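Local coordinates for chinitase A (Streptomyces coelicolor, PDB 3EBV), which probably hydrolyses chitin as an endochitinase and is represented here by its glycosyl hydrolase family 18 domain, a TIM barrel, at residues T8-N13 against A34-D39; N16-Q21 against D276-N281; K22-P27 against K65-A70; G45-N50 against G87-N92; D117-N122 against T147-T152. One frame throughout, in Å; residues are numbered along the deposited sequence.

Contact 1: T8-N13 against A34-D39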
# COMPACT_ATOMS: atom_id res chain seq x y z
N THR A 8 2.33 6.76 0.74
CA THR A 8 1.23 6.02 1.42
C THR A 8 1.75 5.56 2.76
O THR A 8 2.88 5.06 2.86
CB THR A 8 0.79 4.78 0.59
OG1 THR A 8 0.32 5.21 -0.70
CG2 THR A 8 -0.29 3.96 1.26
N GLY A 9 0.94 5.71 3.81
CA GLY A 9 1.32 5.15 5.12
C GLY A 9 0.21 4.34 5.74
O GLY A 9 -0.96 4.73 5.62
N TYR A 10 0.57 3.21 6.32
CA TYR A 10 -0.42 2.38 7.04
C TYR A 10 -0.60 2.88 8.46
O TYR A 10 0.39 2.97 9.18
CB TYR A 10 0.01 0.91 7.06
CG TYR A 10 -0.21 0.26 5.72
CD1 TYR A 10 -1.37 -0.48 5.49
CD2 TYR A 10 0.71 0.41 4.66
CE1 TYR A 10 -1.63 -1.08 4.23
CE2 TYR A 10 0.45 -0.18 3.41
CZ TYR A 10 -0.71 -0.91 3.22
OH TYR A 10 -0.94 -1.46 1.98
N TRP A 11 -1.87 3.18 8.82
CA TRP A 11 -2.19 3.58 10.21
C TRP A 11 -2.81 2.39 10.90
O TRP A 11 -3.76 1.79 10.38
CB TRP A 11 -3.17 4.74 10.15
CG TRP A 11 -3.73 5.14 11.49
CD1 TRP A 11 -3.15 6.00 12.37
CD2 TRP A 11 -4.96 4.69 12.10
NE1 TRP A 11 -3.94 6.12 13.51
CE2 TRP A 11 -5.04 5.34 13.36
CE3 TRP A 11 -5.96 3.79 11.72
CZ2 TRP A 11 -6.14 5.15 14.23
CZ3 TRP A 11 -7.05 3.58 12.60
CH2 TRP A 11 -7.12 4.27 13.83
N GLN A 12 -2.26 2.01 12.06
CA GLN A 12 -2.72 0.80 12.78
C GLN A 12 -4.00 0.96 13.58
O GLN A 12 -4.05 1.76 14.52
CB GLN A 12 -1.66 0.31 13.73
CG GLN A 12 -0.31 -0.04 13.01
CD GLN A 12 0.85 -0.25 13.98
OE1 GLN A 12 1.99 -0.43 13.57
NE2 GLN A 12 0.57 -0.30 15.31
N ASN A 13 -4.99 0.15 13.26
CA ASN A 13 -6.20 0.04 14.11
C ASN A 13 -6.00 -1.00 15.19
O ASN A 13 -6.87 -1.85 15.41
CB ASN A 13 -7.41 -0.34 13.22
CG ASN A 13 -8.72 -0.38 14.01
OD1 ASN A 13 -8.95 0.48 14.83
ND2 ASN A 13 -9.56 -1.37 13.72
N ALA A 34 -3.70 4.43 4.76
CA ALA A 34 -4.37 3.12 4.68
C ALA A 34 -4.64 2.59 6.10
O ALA A 34 -3.71 2.34 6.88
CB ALA A 34 -3.53 2.13 3.85
N VAL A 35 -5.94 2.48 6.43
CA VAL A 35 -6.36 2.04 7.75
C VAL A 35 -6.25 0.51 7.83
O VAL A 35 -6.91 -0.24 7.07
CB VAL A 35 -7.78 2.51 7.99
CG1 VAL A 35 -8.35 1.87 9.28
CG2 VAL A 35 -7.80 4.02 8.08
N ALA A 36 -5.41 0.02 8.75
CA ALA A 36 -5.08 -1.38 8.83
C ALA A 36 -5.71 -2.02 10.10
O ALA A 36 -5.21 -1.75 11.19
CB ALA A 36 -3.54 -1.55 8.89
N PHE A 37 -6.73 -2.89 10.01
CA PHE A 37 -7.30 -3.43 8.78
C PHE A 37 -8.80 -3.68 9.00
O PHE A 37 -9.28 -3.70 10.15
CB PHE A 37 -6.70 -4.80 8.48
CG PHE A 37 -5.21 -4.78 8.21
CD1 PHE A 37 -4.74 -4.48 6.94
CD2 PHE A 37 -4.31 -5.10 9.22
CE1 PHE A 37 -3.37 -4.48 6.68
CE2 PHE A 37 -2.93 -5.10 8.96
CZ PHE A 37 -2.46 -4.78 7.69
N ALA A 38 -9.50 -3.90 7.90
CA ALA A 38 -10.85 -4.49 7.99
C ALA A 38 -10.72 -5.92 8.50
O ALA A 38 -9.65 -6.52 8.39
CB ALA A 38 -11.57 -4.43 6.66
N ASP A 39 -11.78 -6.44 9.10
CA ASP A 39 -11.83 -7.80 9.66
C ASP A 39 -12.65 -8.71 8.70
O ASP A 39 -13.64 -8.26 8.13
CB ASP A 39 -12.51 -7.74 11.05
CG ASP A 39 -11.59 -7.12 12.15
OD1 ASP A 39 -10.41 -7.53 12.22
OD2 ASP A 39 -12.07 -6.28 12.95
O HOH W 1 -7.66 -3.95 12.75
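The methyl CB of Ala34 lies over one face of the Tyr10 ring, 4.0 Å from its centroid and toward the rim at CE1, as a CH-pi contact. At the edge of that ring sits CB of Ala36, 4.2 Å from Tyr10 CD1. The same methyl also covers the centre of the neighbouring Phe37 ring, which follows a cis peptide bond. The Trp11 indole points to the other side of the sheet, its CG anti to the backbone N. Its edge at CE3 meets CG1 of Val35, 3.9 Å away, and the two side chains run the same way.

Strands 8-12 and 34-39 are parallel neighbours. Ala34 N bonds Gly9 O at 2.9 Å and Trp11 N bonds Ala34 O at 2.8 Å. Ala36 N then bonds Trp11 O, and Asn13 N bonds Ala36 O at 2.8 Å. Beyond them a water accepts from Phe37 N and, weakly, from Asn13 ND2. The Tyr10 hydroxyl bonds Asp117, and Trp11 NE1 bonds the carbonyl of Gln21. An alanine in place of Tyr10 would lose the ring over Ala34 and the hydroxyl held by Asp117, and would probably loosen the barrel interior. Four backbone N-H groups are thus met by carbonyls across the strand pair, and Phe37 N by a water, while the tyrosine carries a polar group across the barrel interior to the strand of Asp117.

Contact 2: N16-Q21 against D276-N281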
# COMPACT_ATOMS: atom_id res chain seq x y z
N ASN A 16 0.44 -2.66 18.72
CA ASN A 16 1.46 -3.69 18.62
C ASN A 16 2.77 -3.28 19.30
O ASN A 16 3.82 -3.84 19.02
CB ASN A 16 1.77 -4.04 17.15
CG ASN A 16 2.28 -2.82 16.37
OD1 ASN A 16 2.48 -1.76 16.96
ND2 ASN A 16 2.47 -2.97 15.04
N GLY A 17 2.68 -2.30 20.20
CA GLY A 17 3.88 -1.80 20.84
C GLY A 17 4.42 -0.53 20.20
O GLY A 17 5.22 0.18 20.81
N ALA A 18 3.99 -0.25 18.96
CA ALA A 18 4.36 1.04 18.33
C ALA A 18 3.63 2.20 18.99
O ALA A 18 2.69 2.02 19.79
CB ALA A 18 4.03 0.99 16.81
N THR A 19 4.00 3.42 18.65
CA THR A 19 3.33 4.60 19.16
C THR A 19 1.87 4.66 18.73
O THR A 19 1.58 4.61 17.53
CB THR A 19 4.05 5.89 18.67
OG1 THR A 19 5.37 5.92 19.22
CG2 THR A 19 3.33 7.17 19.10
N VAL A 20 0.95 4.73 19.69
CA VAL A 20 -0.46 4.82 19.36
C VAL A 20 -0.77 6.19 18.82
O VAL A 20 -0.30 7.22 19.34
CB VAL A 20 -1.34 4.50 20.62
CG1 VAL A 20 -2.80 4.84 20.37
CG2 VAL A 20 -1.21 3.04 20.97
N GLN A 21 -1.58 6.21 17.74
CA GLN A 21 -1.92 7.44 17.07
C GLN A 21 -3.40 7.52 16.76
O GLN A 21 -4.01 6.51 16.40
CB GLN A 21 -1.19 7.58 15.70
CG GLN A 21 0.33 7.65 15.79
CD GLN A 21 0.96 7.84 14.44
OE1 GLN A 21 0.69 7.06 13.51
NE2 GLN A 21 1.84 8.84 14.30
N ASP A 276 6.84 4.70 12.36
CA ASP A 276 7.56 5.93 11.96
C ASP A 276 7.64 6.90 13.17
O ASP A 276 8.71 7.45 13.46
CB ASP A 276 6.79 6.53 10.75
CG ASP A 276 7.40 7.81 10.13
OD1 ASP A 276 8.65 7.94 10.05
OD2 ASP A 276 6.54 8.63 9.70
N ALA A 277 6.52 7.03 13.89
CA ALA A 277 6.44 7.94 15.06
C ALA A 277 7.36 7.46 16.18
O ALA A 277 8.05 8.29 16.81
CB ALA A 277 5.01 8.01 15.56
N THR A 278 7.38 6.14 16.44
CA THR A 278 8.32 5.60 17.42
C THR A 278 9.75 6.00 17.08
O THR A 278 10.59 6.28 17.97
CB THR A 278 8.14 4.08 17.55
OG1 THR A 278 6.88 3.86 18.21
CG2 THR A 278 9.32 3.43 18.33
N ALA A 279 10.03 6.05 15.76
CA ALA A 279 11.38 6.40 15.27
C ALA A 279 11.50 7.89 14.92
O ALA A 279 12.32 8.25 14.06
CB ALA A 279 11.75 5.51 14.04
N GLY A 280 10.73 8.76 15.57
CA GLY A 280 10.93 10.22 15.45
C GLY A 280 10.52 10.82 14.12
O GLY A 280 10.94 11.94 13.79
N ASN A 281 9.73 10.05 13.36
CA ASN A 281 9.28 10.49 12.01
C ASN A 281 10.47 10.68 11.06
O ASN A 281 10.34 11.45 10.08
CB ASN A 281 8.39 11.72 12.06
CG ASN A 281 7.10 11.45 12.81
OD1 ASN A 281 6.58 10.33 12.77
ND2 ASN A 281 6.56 12.48 13.47
O HOH W 2 7.05 2.13 20.28
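This is a small, partly buried contact of mixed polar and apolar character. It joins the loop after the first barrel strand, 6-12, to helix 273-278, which follows the last strand, 267-271. The side chains of Thr19 and Thr278 pass antiparallel to one another. Their OG1 atoms share a hydrogen bond of 2.7 Å. In both residues OG1 is anti to the carbonyl carbon, which places it beside its own backbone N, where the two oxygens meet. Thr278 OG1 also bonds a water at 2.7 Å, and that water donates to Gly17 O. A further, weak bond links this hydroxyl to the carbonyl of Asn274.

The methyl of Ala277 supplies the apolar part. Ala277 CB lies 3.9 Å from Thr19 CB, and Gln21 NE2 comes to 3.5 Å from Ala277 CB. Gln21 OE1 is held elsewhere, by Thr273. Asn16 OD1 accepts from Ala18 N at 2.9 Å in an Asx turn. The helix ends in a Schellman motif with Gly280 as C-prime residue, where Asn281 N reaches Asp276 O at 2.8 Å. Asn274 of the same helix binds the carbonyl of Thr19, so the loop is held on helix 273-278 before it leads on to strand 32-40.

Contact 3: K22-P27 against K65-A70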
# COMPACT_ATOMS: atom_id res chain seq x y z
N LYS A 22 -3.96 8.73 16.87
CA LYS A 22 -5.23 9.04 16.20
C LYS A 22 -4.91 9.31 14.73
O LYS A 22 -3.76 9.57 14.37
CB LYS A 22 -5.90 10.27 16.83
CG LYS A 22 -6.26 10.02 18.30
CD LYS A 22 -6.83 11.27 18.95
CE LYS A 22 -7.25 10.97 20.38
NZ LYS A 22 -7.64 12.18 21.17
N ILE A 23 -5.93 9.27 13.88
CA ILE A 23 -5.71 9.69 12.49
C ILE A 23 -5.14 11.11 12.45
O ILE A 23 -4.31 11.42 11.60
CB ILE A 23 -7.04 9.57 11.67
CG1 ILE A 23 -7.38 8.09 11.43
CG2 ILE A 23 -6.99 10.43 10.38
CD1 ILE A 23 -6.48 7.37 10.35
N SER A 24 -5.58 12.00 13.34
CA SER A 24 -5.12 13.40 13.35
C SER A 24 -3.64 13.52 13.71
O SER A 24 -3.03 14.57 13.45
CB SER A 24 -5.93 14.21 14.36
OG SER A 24 -5.83 13.60 15.65
N ASP A 25 -3.04 12.47 14.29
CA ASP A 25 -1.62 12.50 14.61
C ASP A 25 -0.71 12.15 13.42
O ASP A 25 0.50 12.32 13.48
CB ASP A 25 -1.27 11.52 15.72
CG ASP A 25 -1.90 11.88 17.06
OD1 ASP A 25 -1.86 13.09 17.41
OD2 ASP A 25 -2.37 10.94 17.72
N VAL A 26 -1.29 11.56 12.37
CA VAL A 26 -0.48 11.12 11.23
C VAL A 26 0.21 12.32 10.57
O VAL A 26 -0.43 13.31 10.25
CB VAL A 26 -1.35 10.36 10.20
CG1 VAL A 26 -0.54 10.09 8.90
CG2 VAL A 26 -1.88 9.06 10.84
N PRO A 27 1.55 12.23 10.38
CA PRO A 27 2.29 13.33 9.73
C PRO A 27 1.71 13.80 8.40
O PRO A 27 1.16 13.00 7.63
CB PRO A 27 3.69 12.75 9.53
CG PRO A 27 3.85 11.75 10.71
CD PRO A 27 2.45 11.17 10.89
N LYS A 65 -14.14 9.47 12.63
CA LYS A 65 -14.81 10.00 11.46
C LYS A 65 -14.47 11.46 11.19
O LYS A 65 -14.29 11.87 10.04
CB LYS A 65 -16.34 9.81 11.54
CG LYS A 65 -16.79 8.39 11.45
CD LYS A 65 -18.32 8.35 11.44
CE LYS A 65 -18.84 6.93 11.43
NZ LYS A 65 -20.35 6.90 11.58
N ALA A 66 -14.40 12.26 12.27
CA ALA A 66 -14.06 13.67 12.14
C ALA A 66 -12.62 13.89 11.65
O ALA A 66 -12.36 14.77 10.83
CB ALA A 66 -14.28 14.40 13.51
N ASP A 67 -11.72 13.06 12.18
CA ASP A 67 -10.31 13.09 11.80
C ASP A 67 -10.15 12.72 10.31
O ASP A 67 -9.38 13.37 9.60
CB ASP A 67 -9.53 12.09 12.65
CG ASP A 67 -9.32 12.57 14.11
OD1 ASP A 67 -9.69 13.72 14.44
OD2 ASP A 67 -8.76 11.77 14.89
N VAL A 68 -10.88 11.69 9.87
CA VAL A 68 -10.89 11.33 8.44
C VAL A 68 -11.33 12.52 7.57
O VAL A 68 -10.66 12.87 6.59
CB VAL A 68 -11.70 10.07 8.19
CG1 VAL A 68 -11.89 9.83 6.67
CG2 VAL A 68 -11.03 8.84 8.85
N ARG A 69 -12.44 13.16 7.95
CA ARG A 69 -12.95 14.32 7.21
C ARG A 69 -11.93 15.44 7.17
O ARG A 69 -11.74 16.08 6.12
CB ARG A 69 -14.27 14.84 7.81
CG ARG A 69 -15.39 13.85 7.77
CD ARG A 69 -16.75 14.49 8.15
NE ARG A 69 -16.64 15.47 9.25
CZ ARG A 69 -16.91 15.23 10.54
NH1 ARG A 69 -16.76 16.21 11.42
NH2 ARG A 69 -17.33 14.03 10.96
N ALA A 70 -11.26 15.70 8.30
CA ALA A 70 -10.25 16.75 8.33
C ALA A 70 -9.04 16.44 7.42
O ALA A 70 -8.50 17.34 6.79
CB ALA A 70 -9.78 17.03 9.80
O HOH W 3 -8.24 14.10 16.81
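A short 3-10 turn, 23-25, passes beside helix 65-70, and the two backbones come nearest at Ser24 and Asp67, whose CA atoms are 5.4 Å apart. The turn is held from within. Asp25 N bonds Lys22 O, and Lys22 N donates to Asp25 OD2 at 2.9 Å, approaching from above the carboxylate plane.

Asp67 carries the helix side of the contact. Its CG is anti to the carbonyl carbon (chi1 -74°), and its side chain crosses that of Ile23 obliquely. CB of Asp67 packs on CB of Ile23 at 3.7 Å, with Ile23 CG2 alongside. The carboxylate then lies against Ser24, whose CB is 3.8 Å from Asp67 CG.

The segment 22-27 belongs to the connection between the first two strands of the barrel, 6-12 and 32-40. That connection contains no alpha helix, so here the 3-10 turn packs on helix 61-73, which belongs to the outer layer. The far end of Ile23 leads inward from the helix to Trp11 and Ile33 on those strands.

No direct hydrogen bond joins the two segments. A water bridges them, donating to Asp67 OD1 at 2.8 Å and bonding Ser24 OG at 2.7 Å. A chi1 of 56° sets the serine OG between its backbone N and C, from where it reaches this water. Asp67 OD2 is bonded by the hydroxyl of Tyr59, which also bonds Ile23 N. Lys22 NZ stays 6.4 Å from Asp67 OD2, too far for a salt bridge, though its charge may still favour the ionised carboxylate.

Contact 4: G45-N50 against G87-N92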
# COMPACT_ATOMS: atom_id res chain seq x y z
N GLY A 45 -15.85 -13.75 1.77
CA GLY A 45 -15.54 -12.52 1.04
C GLY A 45 -15.86 -11.21 1.73
O GLY A 45 -15.41 -10.15 1.32
N ALA A 46 -16.71 -11.26 2.78
CA ALA A 46 -17.21 -10.06 3.39
C ALA A 46 -16.22 -9.47 4.41
O ALA A 46 -15.48 -10.21 5.05
CB ALA A 46 -18.58 -10.33 4.09
N VAL A 47 -16.24 -8.16 4.57
CA VAL A 47 -15.43 -7.55 5.61
C VAL A 47 -16.25 -6.62 6.46
O VAL A 47 -17.38 -6.23 6.10
CB VAL A 47 -14.23 -6.75 5.01
CG1 VAL A 47 -13.36 -7.68 4.16
CG2 VAL A 47 -14.70 -5.47 4.28
N THR A 48 -15.67 -6.24 7.60
CA THR A 48 -16.25 -5.19 8.41
C THR A 48 -15.09 -4.41 9.04
O THR A 48 -13.93 -4.86 9.02
CB THR A 48 -17.21 -5.80 9.51
OG1 THR A 48 -17.97 -4.74 10.11
CG2 THR A 48 -16.44 -6.55 10.55
N PHE A 49 -15.40 -3.23 9.54
CA PHE A 49 -14.41 -2.46 10.25
C PHE A 49 -14.93 -2.13 11.64
O PHE A 49 -16.07 -1.65 11.78
CB PHE A 49 -14.10 -1.17 9.51
CG PHE A 49 -13.11 -0.29 10.23
CD1 PHE A 49 -11.77 -0.69 10.37
CD2 PHE A 49 -13.51 0.91 10.80
CE1 PHE A 49 -10.87 0.10 11.05
CE2 PHE A 49 -12.60 1.71 11.49
CZ PHE A 49 -11.29 1.31 11.60
N ASN A 50 -14.08 -2.36 12.64
CA ASN A 50 -14.43 -2.07 14.03
C ASN A 50 -13.28 -1.26 14.63
O ASN A 50 -12.20 -1.84 14.87
CB ASN A 50 -14.60 -3.39 14.78
CG ASN A 50 -15.81 -4.20 14.29
OD1 ASN A 50 -16.94 -3.69 14.25
ND2 ASN A 50 -15.58 -5.45 13.92
N GLY A 87 -4.81 -11.79 8.29
CA GLY A 87 -6.14 -11.73 7.65
C GLY A 87 -6.62 -13.10 7.19
O GLY A 87 -5.82 -13.98 6.83
N THR A 88 -7.95 -13.28 7.17
CA THR A 88 -8.54 -14.52 6.68
C THR A 88 -9.63 -14.26 5.62
O THR A 88 -10.49 -15.14 5.39
CB THR A 88 -9.15 -15.36 7.83
OG1 THR A 88 -10.13 -14.56 8.50
CG2 THR A 88 -8.08 -15.81 8.82
N VAL A 89 -9.56 -13.13 4.92
CA VAL A 89 -10.53 -12.84 3.83
C VAL A 89 -10.20 -13.69 2.58
O VAL A 89 -9.02 -13.79 2.21
CB VAL A 89 -10.49 -11.33 3.46
CG1 VAL A 89 -11.45 -11.01 2.28
CG2 VAL A 89 -10.89 -10.48 4.67
N SER A 90 -11.21 -14.31 1.97
CA SER A 90 -11.04 -15.08 0.70
C SER A 90 -12.03 -14.59 -0.34
O SER A 90 -13.23 -14.44 -0.05
CB SER A 90 -11.23 -16.59 0.90
OG SER A 90 -10.18 -17.11 1.72
N VAL A 91 -11.54 -14.34 -1.55
CA VAL A 91 -12.39 -13.89 -2.67
C VAL A 91 -12.09 -14.87 -3.82
O VAL A 91 -11.12 -14.69 -4.58
CB VAL A 91 -12.15 -12.41 -3.04
CG1 VAL A 91 -13.03 -11.98 -4.22
CG2 VAL A 91 -12.44 -11.50 -1.83
N ASN A 92 -12.87 -15.94 -3.87
CA ASN A 92 -12.56 -17.06 -4.75
C ASN A 92 -13.84 -17.68 -5.36
O ASN A 92 -13.85 -18.85 -5.72
CB ASN A 92 -11.76 -18.10 -3.99
CG ASN A 92 -12.46 -18.59 -2.75
OD1 ASN A 92 -13.65 -18.33 -2.54
ND2 ASN A 92 -11.71 -19.31 -1.89
O HOH W 4 -13.77 -14.49 3.53
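The apolar part is one pair of valines. CG1 of Val47 meets CG2 of Val89 at 3.8 Å, and the two side chains cross at about a right angle. Both methyls are anti to their own carbonyl carbon. The pair is buried, with Val82 of strand 77-84 touching both residues and Val104 of helix 94-111 touching Val47.

Backbone contact centres on Gly45. Gly45 CA makes a bent CA-H...O contact with Ser90 O, 3.2 Å long and 122° at the hydrogen. Val91 CG2 lies 4.3 Å from Gly45 CA. Gly45 has a positive phi (85°), and a side chain there would come close to Ser90 O, so the glycine suits both the turn and the packing.

Water makes the polar link. A single molecule accepts from Gly45 N at 2.8 Å and from Ser90 N at 3.0 Å. Two other backbone groups bond other parts of the fold: Val47 N bonds Ser103, and the carbonyl of Val89 receives the amide of Asn122.

With no direct conventional hydrogen bond, strand 47-48 with its approach and the loop after strand 77-84 are joined by methyl packing, a weak CA-H contact and a water that satisfies two backbone donors.

Contact 5: D117-N122 against T147-T152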
# COMPACT_ATOMS: atom_id res chain seq x y z
N ASP A 117 -7.53 -0.67 -0.05
CA ASP A 117 -6.18 -1.23 -0.32
C ASP A 117 -6.28 -2.72 -0.20
O ASP A 117 -6.86 -3.26 0.76
CB ASP A 117 -5.18 -0.72 0.73
CG ASP A 117 -3.82 -1.43 0.66
OD1 ASP A 117 -3.15 -1.31 -0.42
OD2 ASP A 117 -3.42 -2.11 1.65
N ILE A 118 -5.79 -3.44 -1.21
CA ILE A 118 -5.83 -4.89 -1.19
C ILE A 118 -4.52 -5.43 -0.64
O ILE A 118 -3.48 -5.35 -1.30
CB ILE A 118 -6.07 -5.44 -2.65
CG1 ILE A 118 -7.31 -4.75 -3.31
CG2 ILE A 118 -6.12 -6.99 -2.66
CD1 ILE A 118 -8.62 -4.96 -2.52
N ASP A 119 -4.60 -6.01 0.55
CA ASP A 119 -3.44 -6.55 1.23
C ASP A 119 -3.74 -7.96 1.76
O ASP A 119 -3.30 -8.31 2.87
CB ASP A 119 -3.00 -5.61 2.37
CG ASP A 119 -1.70 -6.03 3.01
OD1 ASP A 119 -0.89 -6.78 2.40
OD2 ASP A 119 -1.49 -5.60 4.17
N LEU A 120 -4.41 -8.77 0.94
CA LEU A 120 -4.60 -10.19 1.28
C LEU A 120 -3.23 -10.88 1.20
O LEU A 120 -2.54 -10.83 0.16
CB LEU A 120 -5.57 -10.87 0.32
CG LEU A 120 -6.98 -10.26 0.19
CD1 LEU A 120 -7.91 -11.29 -0.56
CD2 LEU A 120 -7.52 -9.89 1.49
N GLU A 121 -2.88 -11.60 2.26
CA GLU A 121 -1.61 -12.36 2.28
C GLU A 121 -1.82 -13.87 2.35
O GLU A 121 -0.87 -14.65 2.55
CB GLU A 121 -0.72 -11.84 3.41
CG GLU A 121 -0.47 -10.34 3.19
CD GLU A 121 0.56 -9.75 4.11
OE1 GLU A 121 1.16 -10.50 4.93
OE2 GLU A 121 0.74 -8.53 4.04
N ASN A 122 -3.09 -14.27 2.19
CA ASN A 122 -3.48 -15.68 2.31
C ASN A 122 -3.96 -16.22 0.97
O ASN A 122 -4.70 -17.22 0.91
CB ASN A 122 -4.55 -15.87 3.39
CG ASN A 122 -5.82 -15.06 3.12
OD1 ASN A 122 -5.76 -13.96 2.57
ND2 ASN A 122 -6.98 -15.58 3.55
N THR A 147 -5.58 0.77 -4.16
CA THR A 147 -4.16 0.42 -4.06
C THR A 147 -4.04 -1.07 -3.78
O THR A 147 -5.00 -1.72 -3.35
CB THR A 147 -3.45 1.25 -2.92
OG1 THR A 147 -3.95 0.87 -1.63
CG2 THR A 147 -3.67 2.75 -3.11
N MSE A 148 -2.83 -1.63 -3.97
CA MSE A 148 -2.57 -3.03 -3.64
C MSE A 148 -1.19 -3.09 -3.04
O MSE A 148 -0.32 -2.29 -3.45
CB MSE A 148 -2.59 -3.91 -4.90
CG MSE A 148 -3.91 -3.72 -5.70
SE MSE A 148 -3.92 -4.92 -7.27
CE MSE A 148 -4.81 -6.44 -6.42
N ALA A 149 -1.01 -4.02 -2.10
CA ALA A 149 0.28 -4.16 -1.40
C ALA A 149 0.74 -5.63 -1.48
O ALA A 149 0.85 -6.35 -0.48
CB ALA A 149 0.15 -3.72 0.08
N PRO A 150 1.05 -6.09 -2.71
CA PRO A 150 1.57 -7.46 -2.86
C PRO A 150 2.88 -7.67 -2.10
O PRO A 150 3.60 -6.70 -1.85
CB PRO A 150 1.91 -7.53 -4.37
CG PRO A 150 2.05 -6.08 -4.82
CD PRO A 150 1.04 -5.32 -3.98
N GLN A 151 3.15 -8.93 -1.78
CA GLN A 151 4.49 -9.35 -1.37
C GLN A 151 5.34 -9.57 -2.62
O GLN A 151 4.83 -9.65 -3.77
CB GLN A 151 4.38 -10.62 -0.53
CG GLN A 151 3.72 -10.34 0.81
CD GLN A 151 3.61 -11.60 1.62
OE1 GLN A 151 4.53 -11.94 2.38
NE2 GLN A 151 2.52 -12.33 1.43
N THR A 152 6.67 -9.66 -2.45
CA THR A 152 7.51 -9.74 -3.63
C THR A 152 7.19 -10.98 -4.49
O THR A 152 7.29 -10.94 -5.72
CB THR A 152 9.02 -9.73 -3.23
OG1 THR A 152 9.26 -10.79 -2.30
CG2 THR A 152 9.38 -8.40 -2.66
O HOH W 5 -0.07 -8.86 0.16
O HOH W 6 0.49 -11.51 -0.49
O HOH W 7 1.82 -14.68 3.12
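Two backbone bonds join these parallel strands. Ile118 N donates to Thr147 O and Ala149 N to Ile118 O, both at 2.9 Å. On one side of the sheet Thr147 OG1 donates to the anti lone pair of Asp117 OD1 at 2.6 Å. Asp117 OD2 is bonded by Tyr10 and Ser81, so three hydroxyls grip this buried carboxylate and probably favour its ionised form. An alanine here would lose all three of these bonds and would probably disturb the barrel interior around Tyr10. On the other side of the sheet Ile118 CG2 packs on CE of selenomethionine Met148.

Ala149 O is bonded by Gln179 and lies 2.7 Å from a water near Leu120 O. Gln151 NE2 donates to two waters, one of which donates to Glu121 O. The Gln151 amide stacks on the Glu121 carboxylate, their planes 25° apart. Glu121 OE2 bonds Gln179, yet it is only 2.9 Å from Asp119 OD1. Two carboxylates so close would probably raise the pKa of one.

Strand 115-120, helix 126-140 and strand 145-148 form a beta-alpha-beta unit. Asp117, Asp119 and Glu121 match the end of the DXXDXDXE signature of family 18, whose glutamate is the acid catalyst in characterised relatives.

In the fold
From the N terminus, contact 1 closes the first short loop by pairing strands 6-12 and 32-40. Contact 2 starts within that loop and crosses contact 1. It ends near the C terminus, so it spans contacts 3, 4 and 5 and joins the N- and C-terminal parts of the chain. Contact 3 also starts inside the loop of contact 1 and crosses it, tying that loop to helix 61-73. Contact 4 crosses contact 3 and links strand 47-48 with the loop after strand 77-84. Contact 5 follows in series and pairs strands 115-120 and 145-148. Contacts 1, 4 and 5 touch one another and reach the same sheet, while contact 2 stays clear of contacts 4 and 5.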